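Local coordinates for protein antitoxin VapB2 (Rickettsia felis, PDB 3ZVK) that neutralises its cognate toxin VapC2, partially inhibiting its RNase activity, as the antitoxin of a type II toxin-antitoxin pair, and binds DNA, at residues F[5-8]-F[13-16]; F[27-32]-F[38-43]. All coordinates share one frame; numbering follows the deposited sequence.

Contact 1 and contact 2 are two antiparallel beta hairpins that follow each other along the chain: strands 3-9 and 12-17 form the first, strands 27-33 and 36-41 the second. Their centres lie about 16 Å apart and their nearest atoms about 6 Å, so within this chain the paired segments do not touch. Both belong to the SpoVT-AbrB (MazE-type) region and are extended by antiparallel ladders with strands of a second copy of the antitoxin, consistent with the intertwined dimers of this family. Reciprocal contacts such as Ile6 on Val28 of the second subunit tie the hairpins together across the interface. Contact 1 touches the bound promoter fragment, through Arg16 among others; contact 2 comes no nearer to the DNA than about 6 Å.

Contact 1 of 2, residues F[5-8]-F[13-16]; sequences KIFM and QAVR. With nucleotides of chain J.
The guanidinium of Arg16 stacks, offset, over the ring of Phe7, with the two planes only 13° apart and the centres separated by 4.4 Å. The stack is off-centre: NH2 sits above the rim of the ring, 3.6 Å from Phe7 CG, giving a displaced cation-pi contact. Across the opposite face of the ring comes the methyl of Ala14, a CH-pi contact with CB 3.9 Å from the centroid. Phe7 is thus clamped between two residues of 13-16; its chi1 of 68° swings the ring across toward that strand, so that its end comes nearer than its base. The other face of the guanidinium is turned to the thymine of DT19 of chain J, and NH1 donates to the DT19 phosphate oxygen OP2 at 2.9 Å. Asn9 of the second subunit accepts from NE, which should further fix the rotation of the group.

This is the N-terminal hairpin of an AbrB/MazE-type fold, here laid against DNA. Its backbone ladder holds three bonds: Phe7 and Ala14 exchange N-H and carbonyl, and Arg16 N donates to Lys5 O. The aliphatic part of Lys5 runs past the same DT19 phosphate. On the face away from the Phe7 ring, Ile6 CG2 rests on Gln13 CG at 3.6 Å, Ile6 CG1 meets Val15 CG2 at 3.9 Å, and the Gln13 amide NE2 is bonded to Phe23 O of the second subunit.

Contact 2 of 2, residues F[27-32]-F[38-43]; sequences EVSVIP and VLQPLP
With chi1 at -172°, Val30 sets CG1 anti to the backbone N and leaves CG2 on the Leu39 side, while in Leu39 chi2 of -179° extends CD1, so that CD2 is the branch turned onto Val30. The pairing of the two residues, non-hydrogen-bonded, puts both side chains on one face, where they lie side by side and point the same way. Leu39 CD2 fits against both branches of the valine, nearer to Val30 CG2 at 3.7 Å than to CG1. At the end of the hairpin near Glu27, Val28 CG2 approaches Leu39 CB loosely, at 4.4 Å.

The segments are the arms of an antiparallel hairpin, the second in this AbrB/MazE-type chain, and five backbone bonds join them. Ile31 and Val38 are bonded in both directions, the shorter bond being Val38 N to Ile31 O at 2.7 Å. Ser29 and Gln40 form the next such pair. Pro41, which has no N-H to give, stands in a non-hydrogen-bonded position opposite Val28 and so costs the ladder no bond. Beyond it Leu42 N donates to Glu27 O at 3.1 Å, and the Leu42 side chain leans toward 27-32, its CD1 3.8 Å from Ser29 CB. The buried side formed by Val30 and Leu39 packs on Ala4 and Leu39 of the second subunit, whose Lys5 forms a salt bridge with the carboxylate of Glu27.

Contact 1 of 2, residues F[5-8]-F[13-16]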
ATOM      1  N   LYS F   5     -11.795 -18.233  14.092  1.00 46.55           N
ATOM      2  CA  LYS F   5     -11.676 -19.619  14.512  1.00 47.26           C
ATOM      3  C   LYS F   5     -10.343 -19.928  15.184  1.00 51.00           C
ATOM      4  O   LYS F   5      -9.299 -19.373  14.819  1.00 50.01           O
ATOM      5  CB  LYS F   5     -11.970 -20.586  13.364  1.00 49.52           C
ATOM      6  CG  LYS F   5     -13.450 -20.627  13.008  1.00 55.67           C
ATOM      7  CD  LYS F   5     -13.756 -21.693  11.950  1.00 65.19           C
ATOM      8  CE  LYS F   5     -15.023 -21.469  11.143  1.00 66.83           C
ATOM      9  NZ  LYS F   5     -16.232 -21.231  11.972  1.00 81.80           N
ATOM     10  N   ILE F   6     -10.403 -20.797  16.196  1.00 47.92           N
ATOM     11  CA  ILE F   6      -9.251 -21.321  16.923  1.00 48.53           C
ATOM     12  C   ILE F   6      -8.908 -22.679  16.286  1.00 54.39           C
ATOM     13  O   ILE F   6      -9.807 -23.482  16.018  1.00 54.34           O
ATOM     14  CB  ILE F   6      -9.514 -21.395  18.449  1.00 52.16           C
ATOM     15  CG1 ILE F   6      -9.411 -19.998  19.065  1.00 52.11           C
ATOM     16  CG2 ILE F   6      -8.529 -22.335  19.148  1.00 53.65           C
ATOM     17  CD1 ILE F   6     -10.427 -19.725  20.012  1.00 63.79           C
ATOM     18  N   PHE F   7      -7.622 -22.892  15.964  1.00 51.40           N
ATOM     19  CA  PHE F   7      -7.151 -24.136  15.356  1.00 51.73           C
ATOM     20  C   PHE F   7      -5.780 -24.482  15.923  1.00 57.25           C
ATOM     21  O   PHE F   7      -5.210 -23.694  16.668  1.00 56.10           O
ATOM     22  CB  PHE F   7      -7.145 -24.023  13.806  1.00 52.11           C
ATOM     23  CG  PHE F   7      -6.128 -23.060  13.249  1.00 51.46           C
ATOM     24  CD1 PHE F   7      -6.386 -21.691  13.215  1.00 50.30           C
ATOM     25  CD2 PHE F   7      -4.896 -23.515  12.786  1.00 53.89           C
ATOM     26  CE1 PHE F   7      -5.431 -20.795  12.737  1.00 51.16           C
ATOM     27  CE2 PHE F   7      -3.942 -22.618  12.303  1.00 53.08           C
ATOM     28  CZ  PHE F   7      -4.217 -21.265  12.280  1.00 49.99           C
ATOM     29  N   MET F   8      -5.263 -25.660  15.601  1.00 59.82           N
ATOM     30  CA  MET F   8      -3.951 -26.110  16.074  1.00 61.96           C
ATOM     31  C   MET F   8      -2.911 -25.983  14.974  1.00 64.33           C
ATOM     32  O   MET F   8      -3.171 -26.311  13.802  1.00 63.01           O
ATOM     33  CB  MET F   8      -3.993 -27.563  16.579  1.00 67.65           C
ATOM     34  CG  MET F   8      -4.881 -27.774  17.806  1.00 74.58           C
ATOM     35  SD  MET F   8      -4.434 -26.772  19.255  1.00 80.99           S
ATOM     36  CE  MET F   8      -5.684 -27.333  20.445  1.00 79.64           C
ATOM     37  N   GLN F  13      -1.796 -23.551  19.962  1.00 57.55           N
ATOM     38  CA  GLN F  13      -3.125 -23.105  19.588  1.00 54.95           C
ATOM     39  C   GLN F  13      -2.959 -21.837  18.745  1.00 53.14           C
ATOM     40  O   GLN F  13      -2.029 -21.066  18.968  1.00 51.17           O
ATOM     41  CB  GLN F  13      -3.909 -22.769  20.850  1.00 56.90           C
ATOM     42  CG  GLN F  13      -5.379 -23.024  20.695  1.00 66.59           C
ATOM     43  CD  GLN F  13      -6.118 -22.543  21.897  1.00 74.45           C
ATOM     44  OE1 GLN F  13      -6.171 -21.341  22.184  1.00 72.12           O
ATOM     45  NE2 GLN F  13      -6.717 -23.474  22.606  1.00 59.33           N
ATOM     46  N   ALA F  14      -3.840 -21.611  17.779  1.00 49.32           N
ATOM     47  CA  ALA F  14      -3.749 -20.405  16.944  1.00 47.04           C
ATOM     48  C   ALA F  14      -5.122 -19.854  16.631  1.00 50.02           C
ATOM     49  O   ALA F  14      -6.103 -20.596  16.685  1.00 49.71           O
ATOM     50  CB  ALA F  14      -2.963 -20.693  15.660  1.00 47.13           C
ATOM     51  N   VAL F  15      -5.193 -18.544  16.322  1.00 46.75           N
ATOM     52  CA  VAL F  15      -6.437 -17.843  15.943  1.00 45.34           C
ATOM     53  C   VAL F  15      -6.304 -17.387  14.483  1.00 47.19           C
ATOM     54  O   VAL F  15      -5.328 -16.735  14.141  1.00 45.65           O
ATOM     55  CB  VAL F  15      -6.777 -16.671  16.906  1.00 47.98           C
ATOM     56  CG1 VAL F  15      -8.049 -15.951  16.496  1.00 46.60           C
ATOM     57  CG2 VAL F  15      -6.903 -17.157  18.333  1.00 49.15           C
ATOM     58  N   ARG F  16      -7.244 -17.776  13.621  1.00 44.49           N
ATOM     59  CA  ARG F  16      -7.205 -17.391  12.211  1.00 44.46           C
ATOM     60  C   ARG F  16      -7.831 -16.009  12.095  1.00 51.13           C
ATOM     61  O   ARG F  16      -9.013 -15.856  12.395  1.00 52.80           O
ATOM     62  CB  ARG F  16      -7.950 -18.411  11.352  1.00 43.21           C
ATOM     63  CG  ARG F  16      -7.423 -18.470   9.938  1.00 44.37           C
ATOM     64  CD  ARG F  16      -8.215 -19.439   9.075  1.00 40.25           C
ATOM     65  NE  ARG F  16      -7.807 -20.818   9.322  1.00 41.38           N
ATOM     66  CZ  ARG F  16      -8.534 -21.718   9.976  1.00 56.40           C
ATOM     67  NH1 ARG F  16      -9.756 -21.417  10.397  1.00 39.52           N
ATOM     68  NH2 ARG F  16      -8.054 -22.933  10.197  1.00 45.07           N
TER
ATOM     69  P    DT J  19     -12.623 -19.638   8.589  1.00 58.13           P
ATOM     70  OP1  DT J  19     -14.001 -19.406   9.066  1.00 61.23           O
ATOM     71  OP2  DT J  19     -11.489 -19.302   9.495  1.00 59.82           O
ATOM     72  O5'  DT J  19     -12.532 -21.179   8.177  1.00 59.25           O
ATOM     73  C5'  DT J  19     -13.461 -21.779   7.265  1.00 58.83           C
ATOM     74  C4'  DT J  19     -13.132 -23.234   6.968  1.00 59.99           C
ATOM     75  O4'  DT J  19     -12.044 -23.341   6.018  1.00 58.77           O
ATOM     76  C3'  DT J  19     -12.727 -24.069   8.174  1.00 62.98           C
ATOM     77  O3'  DT J  19     -13.553 -25.207   8.245  1.00 65.55           O
ATOM     78  C2'  DT J  19     -11.265 -24.445   7.943  1.00 63.44           C
ATOM     79  C1'  DT J  19     -11.189 -24.400   6.429  1.00 61.45           C
ATOM     80  N1   DT J  19      -9.845 -24.187   5.833  1.00 61.68           N
ATOM     81  C2   DT J  19      -9.409 -25.091   4.873  1.00 63.45           C
ATOM     82  O2   DT J  19     -10.010 -26.118   4.554  1.00 65.85           O
ATOM     83  N3   DT J  19      -8.199 -24.751   4.293  1.00 61.98           N
ATOM     84  C4   DT J  19      -7.413 -23.637   4.547  1.00 60.13           C
ATOM     85  O4   DT J  19      -6.331 -23.541   3.983  1.00 59.88           O
ATOM     86  C5   DT J  19      -7.929 -22.725   5.540  1.00 59.44           C
ATOM     87  C7   DT J  19      -7.157 -21.495   5.903  1.00 57.84           C
ATOM     88  C6   DT J  19      -9.101 -23.042   6.130  1.00 60.75           C
ATOM     89  P    DA J  20     -13.707 -26.030   9.608  1.00 70.46           P
ATOM     90  OP1  DA J  20     -15.101 -26.516   9.667  1.00 72.51           O
ATOM     91  OP2  DA J  20     -13.183 -25.219  10.741  1.00 70.41           O
ATOM     92  O5'  DA J  20     -12.721 -27.264   9.390  1.00 71.83           O
ATOM     93  C5'  DA J  20     -12.717 -28.109   8.267  1.00 71.66           C
ATOM     94  C4'  DA J  20     -11.346 -28.741   8.125  1.00 73.71           C
ATOM     95  O4'  DA J  20     -10.380 -27.824   7.541  1.00 70.83           O
ATOM     96  C3'  DA J  20     -10.716 -29.215   9.427  1.00 78.38           C
ATOM     97  O3'  DA J  20     -10.525 -30.606   9.362  1.00 83.13           O
ATOM     98  C2'  DA J  20      -9.385 -28.466   9.476  1.00 76.88           C
ATOM     99  C1'  DA J  20      -9.114 -28.227   8.000  1.00 72.97           C
ATOM    100  N9   DA J  20      -8.084 -27.229   7.710  1.00 70.94           N
ATOM    101  C8   DA J  20      -7.851 -26.074   8.407  1.00 70.16           C
ATOM    102  N7   DA J  20      -6.847 -25.366   7.942  1.00 69.07           N
ATOM    103  C5   DA J  20      -6.369 -26.112   6.887  1.00 68.90           C
ATOM    104  C6   DA J  20      -5.295 -25.902   6.000  1.00 68.75           C
ATOM    105  N6   DA J  20      -4.519 -24.812   6.076  1.00 68.17           N
ATOM    106  N1   DA J  20      -5.063 -26.828   5.031  1.00 69.25           N
ATOM    107  C2   DA J  20      -5.845 -27.921   4.984  1.00 70.93           C
ATOM    108  N3   DA J  20      -6.880 -28.228   5.784  1.00 72.18           N
ATOM    109  C4   DA J  20      -7.107 -27.273   6.725  1.00 70.54           C
TER

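Contact 2 of 2, residues F[27-32]-F[38-43]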
ATOM      1  N   GLU F  27       5.338  -9.906  14.317  1.00 58.65           N
ATOM      2  CA  GLU F  27       5.233 -10.125  15.741  1.00 58.68           C
ATOM      3  C   GLU F  27       4.255  -9.135  16.357  1.00 60.60           C
ATOM      4  O   GLU F  27       4.145  -7.999  15.895  1.00 59.81           O
ATOM      5  CB  GLU F  27       6.609  -9.978  16.398  1.00 61.81           C
ATOM      6  CG  GLU F  27       7.468 -11.225  16.296  1.00 76.01           C
ATOM      7  CD  GLU F  27       8.751 -11.200  17.107  1.00104.70           C
ATOM      8  OE1 GLU F  27       9.496 -10.197  17.012  1.00105.08           O
ATOM      9  OE2 GLU F  27       9.013 -12.188  17.835  1.00 94.72           O
ATOM     10  N   VAL F  28       3.550  -9.565  17.412  1.00 55.99           N
ATOM     11  CA  VAL F  28       2.608  -8.734  18.153  1.00 55.13           C
ATOM     12  C   VAL F  28       2.799  -8.893  19.637  1.00 59.14           C
ATOM     13  O   VAL F  28       3.255  -9.932  20.105  1.00 60.89           O
ATOM     14  CB  VAL F  28       1.117  -8.955  17.771  1.00 58.32           C
ATOM     15  CG1 VAL F  28       0.784  -8.375  16.401  1.00 57.28           C
ATOM     16  CG2 VAL F  28       0.685 -10.418  17.892  1.00 57.75           C
ATOM     17  N   SER F  29       2.402  -7.871  20.382  1.00 55.94           N
ATOM     18  CA  SER F  29       2.415  -7.854  21.841  1.00 56.89           C
ATOM     19  C   SER F  29       1.090  -8.508  22.309  1.00 61.00           C
ATOM     20  O   SER F  29       0.051  -8.245  21.714  1.00 58.73           O
ATOM     21  CB  SER F  29       2.522  -6.413  22.342  1.00 59.34           C
ATOM     22  OG  SER F  29       1.268  -5.769  22.547  1.00 70.90           O
ATOM     23  N   VAL F  30       1.119  -9.374  23.318  1.00 60.18           N
ATOM     24  CA  VAL F  30      -0.095 -10.008  23.857  1.00 60.47           C
ATOM     25  C   VAL F  30      -0.219  -9.608  25.312  1.00 66.73           C
ATOM     26  O   VAL F  30       0.675  -9.904  26.103  1.00 69.46           O
ATOM     27  CB  VAL F  30      -0.156 -11.560  23.716  1.00 64.69           C
ATOM     28  CG1 VAL F  30      -1.523 -12.101  24.125  1.00 64.43           C
ATOM     29  CG2 VAL F  30       0.210 -12.014  22.319  1.00 63.37           C
ATOM     30  N   ILE F  31      -1.325  -8.944  25.663  1.00 62.05           N
ATOM     31  CA  ILE F  31      -1.610  -8.457  27.016  1.00 62.39           C
ATOM     32  C   ILE F  31      -3.019  -8.900  27.470  1.00 64.47           C
ATOM     33  O   ILE F  31      -3.962  -8.774  26.698  1.00 62.28           O
ATOM     34  CB  ILE F  31      -1.392  -6.906  27.048  1.00 65.72           C
ATOM     35  CG1 ILE F  31       0.103  -6.592  27.226  1.00 66.99           C
ATOM     36  CG2 ILE F  31      -2.202  -6.192  28.137  1.00 66.82           C
ATOM     37  CD1 ILE F  31       0.602  -5.614  26.244  1.00 72.15           C
ATOM     38  N   PRO F  32      -3.195  -9.435  28.689  1.00 62.86           N
ATOM     39  CA  PRO F  32      -4.557  -9.816  29.124  1.00 63.03           C
ATOM     40  C   PRO F  32      -5.456  -8.599  29.412  1.00 65.93           C
ATOM     41  O   PRO F  32      -4.967  -7.546  29.812  1.00 65.58           O
ATOM     42  CB  PRO F  32      -4.310 -10.663  30.391  1.00 66.14           C
ATOM     43  CG  PRO F  32      -3.020 -10.186  30.919  1.00 71.52           C
ATOM     44  CD  PRO F  32      -2.198  -9.670  29.752  1.00 66.42           C
ATOM     45  N   VAL F  38      -5.356  -8.378  24.423  1.00 61.24           N
ATOM     46  CA  VAL F  38      -5.111  -7.305  23.466  1.00 60.51           C
ATOM     47  C   VAL F  38      -3.869  -7.708  22.660  1.00 62.02           C
ATOM     48  O   VAL F  38      -2.871  -8.142  23.255  1.00 62.80           O
ATOM     49  CB  VAL F  38      -4.907  -5.915  24.140  1.00 65.48           C
ATOM     50  CG1 VAL F  38      -4.605  -4.829  23.100  1.00 63.97           C
ATOM     51  CG2 VAL F  38      -6.125  -5.523  24.959  1.00 65.77           C
ATOM     52  N   LEU F  39      -3.950  -7.584  21.321  1.00 54.46           N
ATOM     53  CA  LEU F  39      -2.850  -7.833  20.395  1.00 53.77           C
ATOM     54  C   LEU F  39      -2.545  -6.481  19.743  1.00 58.74           C
ATOM     55  O   LEU F  39      -3.458  -5.810  19.248  1.00 58.78           O
ATOM     56  CB  LEU F  39      -3.175  -8.903  19.311  1.00 52.89           C
ATOM     57  CG  LEU F  39      -3.780 -10.261  19.681  1.00 57.90           C
ATOM     58  CD1 LEU F  39      -3.959 -11.075  18.447  1.00 57.51           C
ATOM     59  CD2 LEU F  39      -2.881 -11.068  20.542  1.00 62.91           C
ATOM     60  N   GLN F  40      -1.281  -6.049  19.796  1.00 56.06           N
ATOM     61  CA  GLN F  40      -0.855  -4.768  19.217  1.00 56.26           C
ATOM     62  C   GLN F  40       0.397  -4.946  18.345  1.00 63.24           C
ATOM     63  O   GLN F  40       1.268  -5.728  18.725  1.00 63.72           O
ATOM     64  CB  GLN F  40      -0.609  -3.698  20.307  1.00 58.03           C
ATOM     65  CG  GLN F  40      -1.852  -3.168  21.070  1.00 55.87           C
ATOM     66  CD  GLN F  40      -2.962  -2.502  20.259  1.00 64.81           C
ATOM     67  OE1 GLN F  40      -4.152  -2.598  20.607  1.00 50.84           O
ATOM     68  NE2 GLN F  40      -2.609  -1.772  19.194  1.00 55.10           N
ATOM     69  N   PRO F  41       0.532  -4.235  17.191  1.00 62.10           N
ATOM     70  CA  PRO F  41       1.736  -4.423  16.351  1.00 62.81           C
ATOM     71  C   PRO F  41       3.055  -4.168  17.084  1.00 71.85           C
ATOM     72  O   PRO F  41       3.252  -3.098  17.660  1.00 73.04           O
ATOM     73  CB  PRO F  41       1.524  -3.463  15.171  1.00 63.58           C
ATOM     74  CG  PRO F  41       0.422  -2.548  15.583  1.00 67.58           C
ATOM     75  CD  PRO F  41      -0.414  -3.275  16.575  1.00 63.31           C
ATOM     76  N   LEU F  42       3.933  -5.184  17.103  1.00 71.09           N
ATOM     77  CA  LEU F  42       5.228  -5.120  17.777  1.00 73.26           C
ATOM     78  C   LEU F  42       6.419  -5.286  16.805  1.00 82.28           C
ATOM     79  O   LEU F  42       7.015  -6.376  16.723  1.00 82.34           O
ATOM     80  CB  LEU F  42       5.284  -6.147  18.913  1.00 73.44           C
ATOM     81  CG  LEU F  42       6.380  -5.973  19.934  1.00 78.21           C
ATOM     82  CD1 LEU F  42       5.881  -5.193  21.141  1.00 79.33           C
ATOM     83  CD2 LEU F  42       6.882  -7.298  20.361  1.00 78.36           C
ATOM     84  N   PRO F  43       6.792  -4.221  16.050  1.00 81.01           N
ATOM     85  CA  PRO F  43       7.976  -4.344  15.183  1.00 80.70           C
ATOM     86  C   PRO F  43       9.267  -4.100  15.980  1.00 83.35           C
ATOM     87  O   PRO F  43       9.277  -3.305  16.932  1.00 82.57           O
ATOM     88  CB  PRO F  43       7.739  -3.280  14.107  1.00 82.14           C
ATOM     89  CG  PRO F  43       6.880  -2.229  14.784  1.00 87.36           C
ATOM     90  CD  PRO F  43       6.238  -2.847  16.014  1.00 83.08           C
TER